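Local coordinates for core protein VP4 (Bluetongue virus, PDB 2JHP), which caps viral messenger RNA, using a cap 2'-O-methyltransferase-like domain among its modules, and forms part of the inner capsid, at residues D265-D269 / I305-I309; I319-F324 / L336-R341; R287-E291 / Y316-S320; D243-L249 / I292-M296. One frame throughout, in Å; residues are numbered along the deposited sequence.

How the contacts relate
From the N terminus, 243-249 opens contact 4, which closes on the end of helix 280-295 at 292-296. Before that closure, 265-269 begins contact 1 and 287-291 begins contact 3; these return at 305-309 and 316-320. Contacts 4, 1 and 3 therefore all cross one another. Contact 2 is a local hairpin closure, 319-324 with 336-341, and starts on I319 and S320, where contact 3 ends. Helix 280-295 serves contacts 3 and 4. Strands 302-308 and 335-341, neighbours in the seven-stranded sheet, join contacts 1 and 2, whose centres are about 13 Å apart; I305 N lies 2.7 Å from N338 O, a probable hydrogen bond.

Contact 1: residues D265-D269 / I305-I309; sequences DVSSD and IKHRI. With SAH (S-adenosyl-L-homocysteine), chain C.
The cofactor site of the methyltransferase-like fold is built here, where the loop 265-269 after strand 260-264 meets the neighbouring strand 302-308, with D265 touching K306. The CG of D265 stands opposite the backbone N (chi1 -160°), which places the carboxylate between the ligand and the lysine; OD2 accepts a hydrogen bond from the amino N of S-adenosyl-L-homocysteine at 2.9 Å, while OD1 faces K306. D265 OD1 approaches K306 CE at 3.3 Å, closer than K306 NZ, which is 3.7 Å from OD1 in a long salt bridge. The lysine's bent chain carries NZ to its stronger partner E335, and OD1 is also paired with R337. K306 CD lies 3.6 Å above one face of the R308 guanidinium, whose NH1 is held by D286 and E285. R308 meets the loop too, its NH2 3.0 Å from S267 CB and V266 O over one face. V266 CG1 comes within 3.4 Å of adenine N7, so the loop contacts the ligand at its amino and adenine ends. D265, K306 and E335 together are consistent with the aspartate, second lysine and glutamate of the K-D-K-E tetrad found in cap 2'-O-methyltransferases.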
# COMPACT_ATOMS: atom_id res chain seq x y z
N ASP A 265 3.32 11.72 -31.80
CA ASP A 265 2.27 12.74 -31.68
C ASP A 265 2.27 13.67 -32.89
O ASP A 265 1.89 14.85 -32.79
CB ASP A 265 2.42 13.54 -30.37
CG ASP A 265 1.12 14.24 -29.97
OD1 ASP A 265 0.02 13.71 -30.23
OD2 ASP A 265 1.20 15.34 -29.38
N VAL A 266 2.66 13.13 -34.03
CA VAL A 266 2.77 13.89 -35.28
C VAL A 266 1.41 14.38 -35.83
O VAL A 266 0.45 13.61 -35.93
CB VAL A 266 3.55 13.06 -36.34
CG1 VAL A 266 3.56 13.74 -37.70
CG2 VAL A 266 4.96 12.79 -35.85
N SER A 267 1.35 15.67 -36.15
CA SER A 267 0.21 16.31 -36.80
C SER A 267 0.67 17.57 -37.55
O SER A 267 1.70 18.15 -37.21
CB SER A 267 -0.88 16.67 -35.78
OG SER A 267 -0.51 17.81 -35.02
N SER A 268 -0.09 17.98 -38.57
CA SER A 268 0.30 19.11 -39.42
C SER A 268 -0.82 20.15 -39.61
O SER A 268 -1.86 20.06 -38.97
CB SER A 268 0.80 18.62 -40.78
OG SER A 268 2.14 18.17 -40.71
N ASP A 269 -0.57 21.13 -40.48
CA ASP A 269 -1.57 22.12 -40.89
C ASP A 269 -2.38 21.61 -42.08
O ASP A 269 -3.00 22.40 -42.81
CB ASP A 269 -0.90 23.45 -41.24
CG ASP A 269 -0.87 24.42 -40.07
OD1 ASP A 269 -1.86 25.17 -39.90
OD2 ASP A 269 0.14 24.43 -39.33
N ILE A 305 0.97 5.70 -29.98
CA ILE A 305 0.72 6.48 -31.20
C ILE A 305 -0.56 7.33 -31.14
O ILE A 305 -1.60 6.90 -30.63
CB ILE A 305 0.68 5.56 -32.47
CG1 ILE A 305 1.74 4.44 -32.40
CG2 ILE A 305 0.77 6.39 -33.76
CD1 ILE A 305 3.21 4.88 -32.52
N LYS A 306 -0.47 8.55 -31.67
CA LYS A 306 -1.62 9.42 -31.87
C LYS A 306 -2.67 8.71 -32.72
O LYS A 306 -2.33 8.07 -33.72
CB LYS A 306 -1.17 10.70 -32.56
CG LYS A 306 -2.10 11.89 -32.38
CD LYS A 306 -1.79 12.96 -33.43
CE LYS A 306 -1.93 14.36 -32.87
NZ LYS A 306 -3.13 14.49 -32.01
N HIS A 307 -3.93 8.81 -32.33
CA HIS A 307 -4.98 8.08 -33.02
C HIS A 307 -6.26 8.89 -33.21
O HIS A 307 -7.19 8.77 -32.43
CB HIS A 307 -5.30 6.78 -32.27
CG HIS A 307 -6.05 5.79 -33.09
ND1 HIS A 307 -7.43 5.72 -33.11
CD2 HIS A 307 -5.62 4.81 -33.93
CE1 HIS A 307 -7.81 4.75 -33.91
NE2 HIS A 307 -6.74 4.19 -34.43
N ARG A 308 -6.30 9.71 -34.26
CA ARG A 308 -7.54 10.43 -34.59
C ARG A 308 -8.48 9.53 -35.40
O ARG A 308 -8.06 8.90 -36.36
CB ARG A 308 -7.30 11.79 -35.29
CG ARG A 308 -6.11 11.87 -36.25
CD ARG A 308 -4.80 12.31 -35.57
NE ARG A 308 -4.41 13.67 -35.94
CZ ARG A 308 -3.46 13.97 -36.82
NH1 ARG A 308 -2.79 13.00 -37.45
NH2 ARG A 308 -3.20 15.24 -37.09
N ILE A 309 -9.73 9.45 -34.96
CA ILE A 309 -10.78 8.71 -35.67
C ILE A 309 -11.28 9.50 -36.87
O ILE A 309 -11.71 10.65 -36.72
CB ILE A 309 -11.98 8.40 -34.76
CG1 ILE A 309 -11.51 8.12 -33.34
CG2 ILE A 309 -12.81 7.24 -35.34
CD1 ILE A 309 -12.51 8.49 -32.26
N SAH C . 3.44 16.98 -28.59
CA SAH C . 3.06 18.41 -28.78
CB SAH C . 1.79 18.57 -29.61
CG SAH C . 1.91 18.03 -31.04
SD SAH C . 1.90 19.37 -32.25
C SAH C . 2.92 19.11 -27.43
O SAH C . 2.66 18.47 -26.41
OXT SAH C . 3.08 20.33 -27.33
C5' SAH C . 2.35 18.31 -33.63
C4' SAH C . 3.78 18.61 -34.05
O4' SAH C . 4.26 17.63 -34.92
C3' SAH C . 3.91 19.93 -34.79
O3' SAH C . 4.52 20.85 -33.92
C2' SAH C . 4.80 19.63 -35.99
O2' SAH C . 5.92 20.48 -36.03
C1' SAH C . 5.28 18.22 -35.71
N9 SAH C . 5.52 17.36 -36.88
C8 SAH C . 4.82 17.28 -38.05
N7 SAH C . 5.39 16.32 -38.82
C5 SAH C . 6.43 15.78 -38.15
C6 SAH C . 7.35 14.78 -38.45
N6 SAH C . 7.29 14.15 -39.62
N1 SAH C . 8.33 14.45 -37.54
C2 SAH C . 8.40 15.11 -36.33
N3 SAH C . 7.49 16.09 -36.03
C4 SAH C . 6.52 16.43 -36.92

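Contact 2: residues I319-F324 / L336-R341; sequences ISTYLF and LRNFMR
The rings of Y322 and F339 lie side by side and point the same way, with an oblique approach of Y322 CD1 to F339 CD2 at 3.5 Å. One face of the Y322 ring carries T321 CG2, 3.8 Å above its plane and toward the rim; R341 N lies over one face of F339, also off-centre. The F324 ring comes up obliquely, its CZ 3.3 Å from F339 CB. All three rings occupy one face of an antiparallel hairpin at the edge of the methyltransferase sheet, in which 335-341 is the reversed strand and 322-324 the outermost. Y322-F339 and F324-R337 are hydrogen-bonded pairs, and L323-N338 between them is non-hydrogen-bonded. A classic beta bulge lies at the start of the ladder: T321 N and Y322 N both bond F339 O, each at 2.9 Å, the first in the carbonyl plane and the second tilted 20° from it. On the opposite face the amide of N338, placed by a CG anti to the backbone N (chi1 -174°), gives only weak bonds, to S320 OG and Y322 O. R337 and Y322 send their polar ends elsewhere, to Q326 and H353. Past the bulge, R341 N donates to T321 OG1 at 2.8 Å, nearly straight at 167°.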
# COMPACT_ATOMS: atom_id res chain seq x y z
N ILE A 319 -2.43 -0.78 -36.88
CA ILE A 319 -1.55 -1.70 -36.18
C ILE A 319 -1.56 -1.34 -34.70
O ILE A 319 -1.13 -0.26 -34.30
CB ILE A 319 -0.12 -1.64 -36.75
CG1 ILE A 319 -0.13 -2.01 -38.24
CG2 ILE A 319 0.79 -2.58 -35.98
CD1 ILE A 319 1.04 -1.44 -39.00
N SER A 320 -2.07 -2.26 -33.88
CA SER A 320 -2.35 -1.93 -32.49
C SER A 320 -2.26 -3.10 -31.51
O SER A 320 -2.32 -4.27 -31.90
CB SER A 320 -3.74 -1.29 -32.38
OG SER A 320 -4.04 -0.94 -31.04
N THR A 321 -2.11 -2.76 -30.24
CA THR A 321 -2.37 -3.68 -29.14
C THR A 321 -3.67 -3.24 -28.46
O THR A 321 -4.62 -4.01 -28.34
CB THR A 321 -1.18 -3.74 -28.14
OG1 THR A 321 -0.04 -4.36 -28.76
CG2 THR A 321 -1.55 -4.52 -26.87
N TYR A 322 -3.72 -1.98 -28.02
CA TYR A 322 -4.94 -1.40 -27.48
C TYR A 322 -5.21 -0.03 -28.08
O TYR A 322 -4.30 0.64 -28.55
CB TYR A 322 -4.88 -1.25 -25.95
CG TYR A 322 -4.62 -2.50 -25.14
CD1 TYR A 322 -3.53 -2.57 -24.28
CD2 TYR A 322 -5.47 -3.61 -25.21
CE1 TYR A 322 -3.29 -3.70 -23.52
CE2 TYR A 322 -5.24 -4.75 -24.46
CZ TYR A 322 -4.15 -4.79 -23.61
OH TYR A 322 -3.91 -5.91 -22.86
N LEU A 323 -6.48 0.36 -28.08
CA LEU A 323 -6.87 1.75 -28.28
C LEU A 323 -7.64 2.19 -27.04
O LEU A 323 -8.58 1.51 -26.60
CB LEU A 323 -7.73 1.92 -29.54
CG LEU A 323 -7.17 1.47 -30.89
CD1 LEU A 323 -8.28 1.45 -31.95
CD2 LEU A 323 -6.01 2.34 -31.35
N PHE A 324 -7.25 3.31 -26.45
CA PHE A 324 -8.00 3.79 -25.30
C PHE A 324 -8.23 5.28 -25.23
O PHE A 324 -7.56 6.06 -25.91
CB PHE A 324 -7.42 3.27 -23.97
CG PHE A 324 -5.94 3.11 -23.96
CD1 PHE A 324 -5.10 4.16 -24.28
CD2 PHE A 324 -5.38 1.89 -23.56
CE1 PHE A 324 -3.72 4.01 -24.24
CE2 PHE A 324 -4.00 1.72 -23.51
CZ PHE A 324 -3.17 2.78 -23.84
N LEU A 336 -7.98 9.09 -29.79
CA LEU A 336 -7.59 8.12 -28.78
C LEU A 336 -6.09 7.99 -28.81
O LEU A 336 -5.41 8.73 -29.53
CB LEU A 336 -8.24 6.77 -29.06
CG LEU A 336 -9.76 6.74 -29.25
CD1 LEU A 336 -10.15 5.40 -29.81
CD2 LEU A 336 -10.52 7.02 -27.96
N ARG A 337 -5.57 7.06 -28.01
CA ARG A 337 -4.16 6.71 -28.06
C ARG A 337 -4.01 5.24 -28.40
O ARG A 337 -4.78 4.39 -27.95
CB ARG A 337 -3.45 7.04 -26.75
CG ARG A 337 -3.28 8.52 -26.48
CD ARG A 337 -2.37 9.16 -27.51
NE ARG A 337 -2.52 10.62 -27.52
CZ ARG A 337 -1.87 11.44 -28.35
NH1 ARG A 337 -1.00 10.96 -29.23
NH2 ARG A 337 -2.09 12.74 -28.29
N ASN A 338 -3.02 4.95 -29.23
CA ASN A 338 -2.77 3.60 -29.69
C ASN A 338 -1.58 3.06 -28.95
O ASN A 338 -0.45 3.49 -29.19
CB ASN A 338 -2.50 3.59 -31.19
CG ASN A 338 -2.39 2.19 -31.77
OD1 ASN A 338 -2.18 2.03 -32.96
ND2 ASN A 338 -2.52 1.18 -30.92
N PHE A 339 -1.84 2.15 -28.02
CA PHE A 339 -0.76 1.47 -27.33
C PHE A 339 -0.35 0.21 -28.10
O PHE A 339 -1.20 -0.59 -28.52
CB PHE A 339 -1.14 1.12 -25.88
CG PHE A 339 -0.12 0.26 -25.19
CD1 PHE A 339 1.12 0.78 -24.83
CD2 PHE A 339 -0.38 -1.08 -24.94
CE1 PHE A 339 2.07 -0.02 -24.21
CE2 PHE A 339 0.56 -1.89 -24.32
CZ PHE A 339 1.79 -1.36 -23.95
N MET A 340 0.96 0.07 -28.29
CA MET A 340 1.51 -1.05 -29.03
C MET A 340 2.52 -1.75 -28.13
O MET A 340 3.52 -1.16 -27.74
CB MET A 340 2.21 -0.55 -30.31
CG MET A 340 1.33 0.21 -31.32
SD MET A 340 2.22 0.90 -32.74
CE MET A 340 2.85 -0.58 -33.50
N ARG A 341 2.24 -3.01 -27.79
CA ARG A 341 3.20 -3.84 -27.06
C ARG A 341 4.07 -4.56 -28.07
O ARG A 341 3.57 -5.27 -28.95
CB ARG A 341 2.50 -4.83 -26.14
CG ARG A 341 3.41 -5.35 -25.02
CD ARG A 341 3.47 -6.86 -25.03
NE ARG A 341 4.33 -7.35 -26.09
CZ ARG A 341 4.19 -8.52 -26.71
NH1 ARG A 341 3.19 -9.33 -26.39
NH2 ARG A 341 5.04 -8.86 -27.66

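Contact 3: residues R287-E291 / Y316-S320; sequences RLGEE and YHCIS
E290 reaches I319 because its CG is placed beside the backbone N and opposite the carbonyl carbon (chi1 -71°) and the chain is extended from there on, projecting the carboxylate from the helix toward the strand. R287, one turn earlier, gets there by a bent chain, chi2 being nearly eclipsed, which brings NH1 to C318 CB. I319 N donates to E290 OE1 at 2.8 Å with an almost straight N-H...O angle of 173°, yet it arrives from above the carboxylate, 55° out of its plane. Within the helix, R287 NH1 and E290 OE2 form a salt bridge of 2.6 Å, and OE1 also lies in the guanidinium plane, at its edge. The two donors would together limit the rotation of this buried carboxylate, and the nearby guanidinium would be expected to stabilise its negative charge. C318 CB lies against both polar ends, 3.3 Å from R287 NH1 and 3.4 Å from E290 OE1. Packing at the outer margin is lighter: E291 CG meets I319 CD1 at 4.1 Å, their side chains crossing at about a right angle. The short helix and strand axes approach to 8.2 Å, and the backbone bond to a side-chain carboxylate bridges that gap. R287 also makes a cation-pi contact with F283 on its own helix. Helix 280-295 packs on both strands: E290 also touches I305 and H307 of strand 302-308 in the main sheet, while strand 315-320 pairs antiparallel with strand 357-362.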
# COMPACT_ATOMS: atom_id res chain seq x y z
N ARG A 287 -1.02 6.19 -39.29
CA ARG A 287 -0.57 4.92 -39.87
C ARG A 287 0.95 4.82 -39.99
O ARG A 287 1.50 3.73 -39.86
CB ARG A 287 -1.19 4.68 -41.27
CG ARG A 287 -2.66 4.20 -41.35
CD ARG A 287 -3.28 3.80 -39.99
NE ARG A 287 -4.16 4.86 -39.48
CZ ARG A 287 -4.50 5.01 -38.20
NH1 ARG A 287 -4.05 4.17 -37.28
NH2 ARG A 287 -5.30 6.01 -37.85
N LEU A 288 1.60 5.96 -40.25
CA LEU A 288 3.06 6.00 -40.43
C LEU A 288 3.79 5.72 -39.13
O LEU A 288 4.72 4.91 -39.10
CB LEU A 288 3.52 7.34 -41.00
CG LEU A 288 5.03 7.46 -41.28
CD1 LEU A 288 5.45 6.40 -42.31
CD2 LEU A 288 5.43 8.86 -41.75
N GLY A 289 3.35 6.40 -38.07
CA GLY A 289 3.90 6.24 -36.73
C GLY A 289 3.86 4.81 -36.27
O GLY A 289 4.82 4.31 -35.68
N GLU A 290 2.73 4.15 -36.55
CA GLU A 290 2.52 2.74 -36.26
C GLU A 290 3.51 1.86 -37.03
O GLU A 290 4.16 0.98 -36.44
CB GLU A 290 1.08 2.34 -36.60
CG GLU A 290 0.02 2.91 -35.65
CD GLU A 290 -1.41 2.68 -36.14
OE1 GLU A 290 -1.62 1.92 -37.11
OE2 GLU A 290 -2.33 3.28 -35.54
N GLU A 291 3.61 2.11 -38.33
CA GLU A 291 4.49 1.38 -39.24
C GLU A 291 5.97 1.53 -38.85
O GLU A 291 6.69 0.54 -38.78
CB GLU A 291 4.27 1.87 -40.67
CG GLU A 291 2.94 1.42 -41.27
CD GLU A 291 2.64 2.06 -42.62
OE1 GLU A 291 3.53 2.76 -43.18
OE2 GLU A 291 1.51 1.85 -43.13
N TYR A 316 -12.17 0.65 -40.69
CA TYR A 316 -10.81 0.86 -41.16
C TYR A 316 -9.84 -0.01 -40.37
O TYR A 316 -10.23 -0.71 -39.44
CB TYR A 316 -10.41 2.34 -41.05
CG TYR A 316 -10.39 2.91 -39.64
CD1 TYR A 316 -11.56 3.38 -39.03
CD2 TYR A 316 -9.20 3.00 -38.92
CE1 TYR A 316 -11.53 3.91 -37.72
CE2 TYR A 316 -9.16 3.53 -37.64
CZ TYR A 316 -10.33 3.98 -37.04
OH TYR A 316 -10.29 4.50 -35.77
N HIS A 317 -8.56 0.06 -40.74
CA HIS A 317 -7.55 -0.78 -40.10
C HIS A 317 -6.35 -0.00 -39.57
O HIS A 317 -6.06 1.11 -40.01
CB HIS A 317 -7.09 -1.88 -41.06
CG HIS A 317 -8.18 -2.84 -41.44
ND1 HIS A 317 -8.54 -3.91 -40.65
CD2 HIS A 317 -8.98 -2.89 -42.53
CE1 HIS A 317 -9.51 -4.58 -41.23
NE2 HIS A 317 -9.80 -3.98 -42.38
N CYS A 318 -5.66 -0.62 -38.61
CA CYS A 318 -4.47 -0.06 -38.01
C CYS A 318 -3.64 -1.15 -37.32
O CYS A 318 -4.08 -2.29 -37.18
CB CYS A 318 -4.85 1.03 -37.01
SG CYS A 318 -5.59 0.40 -35.51
N ILE A 319 -2.43 -0.78 -36.88
CA ILE A 319 -1.55 -1.70 -36.18
C ILE A 319 -1.56 -1.34 -34.70
O ILE A 319 -1.13 -0.26 -34.30
CB ILE A 319 -0.12 -1.64 -36.75
CG1 ILE A 319 -0.13 -2.01 -38.24
CG2 ILE A 319 0.79 -2.58 -35.98
CD1 ILE A 319 1.04 -1.44 -39.00
N SER A 320 -2.07 -2.26 -33.88
CA SER A 320 -2.35 -1.93 -32.49
C SER A 320 -2.26 -3.10 -31.51
O SER A 320 -2.32 -4.27 -31.90
CB SER A 320 -3.74 -1.29 -32.38
OG SER A 320 -4.04 -0.94 -31.04

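Contact 4: residues D243-L249 / I292-M296; sequences DSKKDIL and IAYEM
M296 and I248 form the tight core of this contact, and K245 with E295 its looser, more exposed margin. The segments join two helices of the Rossmann-like methyltransferase domain, the short helix 246-249 and the C-terminal end of helix 280-295, whose helical geometry is lost at M296. The thioether methyl is the focus: M296 CE lies 3.4 Å from I248 CB and 3.4 Å from L249 CD1, the leucine and methionine sliding past each other in opposite directions. Alongside, I248 CD1 meets I292 CG2 at 3.8 Å, and F262 of strand 260-264 touches both isoleucines, closing the apolar layer against the sheet. At the margin, the K245 chain starts in the position between backbone N and carbonyl carbon (chi1 56°), then runs extended across E295 at about a right angle. Its methylene does the touching, K245 CD to E295 OE2 at 3.5 Å, whereas K245 NZ stays 4.2 Å from that oxygen, beyond a salt bridge. The preceding loop is tied down by D247 OD2, which takes a bond from D243 N and a weak one from S244 N. K245 O accepts both I248 N and L249 N, and M296 CE packs 3.4 Å from this same oxygen.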
# COMPACT_ATOMS: atom_id res chain seq x y z
N ASP A 243 10.31 10.63 -41.42
CA ASP A 243 9.53 9.89 -42.41
C ASP A 243 9.86 8.39 -42.44
O ASP A 243 9.06 7.58 -42.94
CB ASP A 243 9.62 10.53 -43.82
CG ASP A 243 11.04 10.62 -44.36
OD1 ASP A 243 12.01 10.36 -43.62
OD2 ASP A 243 11.19 10.97 -45.56
N SER A 244 11.02 8.01 -41.89
CA SER A 244 11.42 6.60 -41.80
C SER A 244 12.14 6.27 -40.50
O SER A 244 12.61 7.16 -39.79
CB SER A 244 12.29 6.19 -42.99
OG SER A 244 13.43 7.03 -43.12
N LYS A 245 12.22 4.98 -40.22
CA LYS A 245 12.93 4.47 -39.05
C LYS A 245 14.38 4.94 -39.01
O LYS A 245 14.95 5.11 -37.93
CB LYS A 245 12.88 2.94 -39.02
CG LYS A 245 13.43 2.25 -40.27
CD LYS A 245 13.50 0.74 -40.08
CE LYS A 245 14.02 0.07 -41.35
NZ LYS A 245 14.09 -1.42 -41.24
N LYS A 246 14.96 5.17 -40.19
CA LYS A 246 16.34 5.65 -40.33
C LYS A 246 16.63 6.89 -39.48
O LYS A 246 17.74 7.03 -38.95
CB LYS A 246 16.66 5.94 -41.79
CG LYS A 246 16.90 4.70 -42.67
CD LYS A 246 16.83 5.03 -44.17
CE LYS A 246 18.09 5.73 -44.67
NZ LYS A 246 18.04 5.99 -46.14
N ASP A 247 15.65 7.78 -39.36
CA ASP A 247 15.80 9.02 -38.60
C ASP A 247 15.95 8.80 -37.10
O ASP A 247 16.34 9.71 -36.36
CB ASP A 247 14.62 9.95 -38.87
CG ASP A 247 14.44 10.25 -40.35
OD1 ASP A 247 15.44 10.56 -41.02
OD2 ASP A 247 13.29 10.17 -40.84
N ILE A 248 15.62 7.59 -36.65
CA ILE A 248 15.60 7.23 -35.24
C ILE A 248 16.71 6.24 -34.90
O ILE A 248 17.32 6.32 -33.83
CB ILE A 248 14.23 6.64 -34.84
CG1 ILE A 248 13.11 7.60 -35.24
CG2 ILE A 248 14.18 6.33 -33.34
CD1 ILE A 248 11.77 6.97 -35.25
N LEU A 249 16.98 5.30 -35.81
CA LEU A 249 18.09 4.36 -35.68
C LEU A 249 19.42 5.05 -35.41
O LEU A 249 20.20 4.58 -34.57
CB LEU A 249 18.23 3.47 -36.93
CG LEU A 249 17.57 2.08 -37.08
CD1 LEU A 249 17.17 1.43 -35.75
CD2 LEU A 249 16.37 2.15 -38.01
N ILE A 292 6.40 2.76 -38.60
CA ILE A 292 7.75 3.02 -38.09
C ILE A 292 8.02 2.23 -36.81
O ILE A 292 9.09 1.63 -36.65
CB ILE A 292 8.01 4.54 -37.91
CG1 ILE A 292 8.21 5.18 -39.30
CG2 ILE A 292 9.22 4.78 -37.01
CD1 ILE A 292 8.33 6.69 -39.32
N ALA A 293 7.04 2.23 -35.91
CA ALA A 293 7.14 1.51 -34.65
C ALA A 293 7.25 -0.01 -34.88
O ALA A 293 8.11 -0.66 -34.29
CB ALA A 293 5.96 1.85 -33.71
N TYR A 294 6.37 -0.54 -35.73
CA TYR A 294 6.37 -1.97 -36.06
C TYR A 294 7.72 -2.41 -36.65
O TYR A 294 8.25 -3.44 -36.25
CB TYR A 294 5.21 -2.32 -37.00
CG TYR A 294 4.90 -3.80 -37.11
CD1 TYR A 294 4.10 -4.44 -36.15
CD2 TYR A 294 5.39 -4.56 -38.16
CE1 TYR A 294 3.81 -5.79 -36.23
CE2 TYR A 294 5.10 -5.93 -38.26
CZ TYR A 294 4.31 -6.54 -37.28
OH TYR A 294 4.02 -7.88 -37.36
N GLU A 295 8.28 -1.61 -37.57
CA GLU A 295 9.58 -1.89 -38.17
C GLU A 295 10.64 -1.97 -37.10
O GLU A 295 11.58 -2.77 -37.18
CB GLU A 295 9.99 -0.78 -39.15
CG GLU A 295 9.10 -0.59 -40.36
CD GLU A 295 9.49 0.64 -41.16
OE1 GLU A 295 8.82 1.69 -41.01
OE2 GLU A 295 10.48 0.57 -41.92
N MET A 296 10.48 -1.13 -36.09
CA MET A 296 11.43 -0.99 -35.01
C MET A 296 11.09 -1.83 -33.77
O MET A 296 11.70 -1.66 -32.71
CB MET A 296 11.57 0.47 -34.65
CG MET A 296 12.51 1.23 -35.54
SD MET A 296 12.56 2.94 -35.04
CE MET A 296 14.30 3.23 -35.22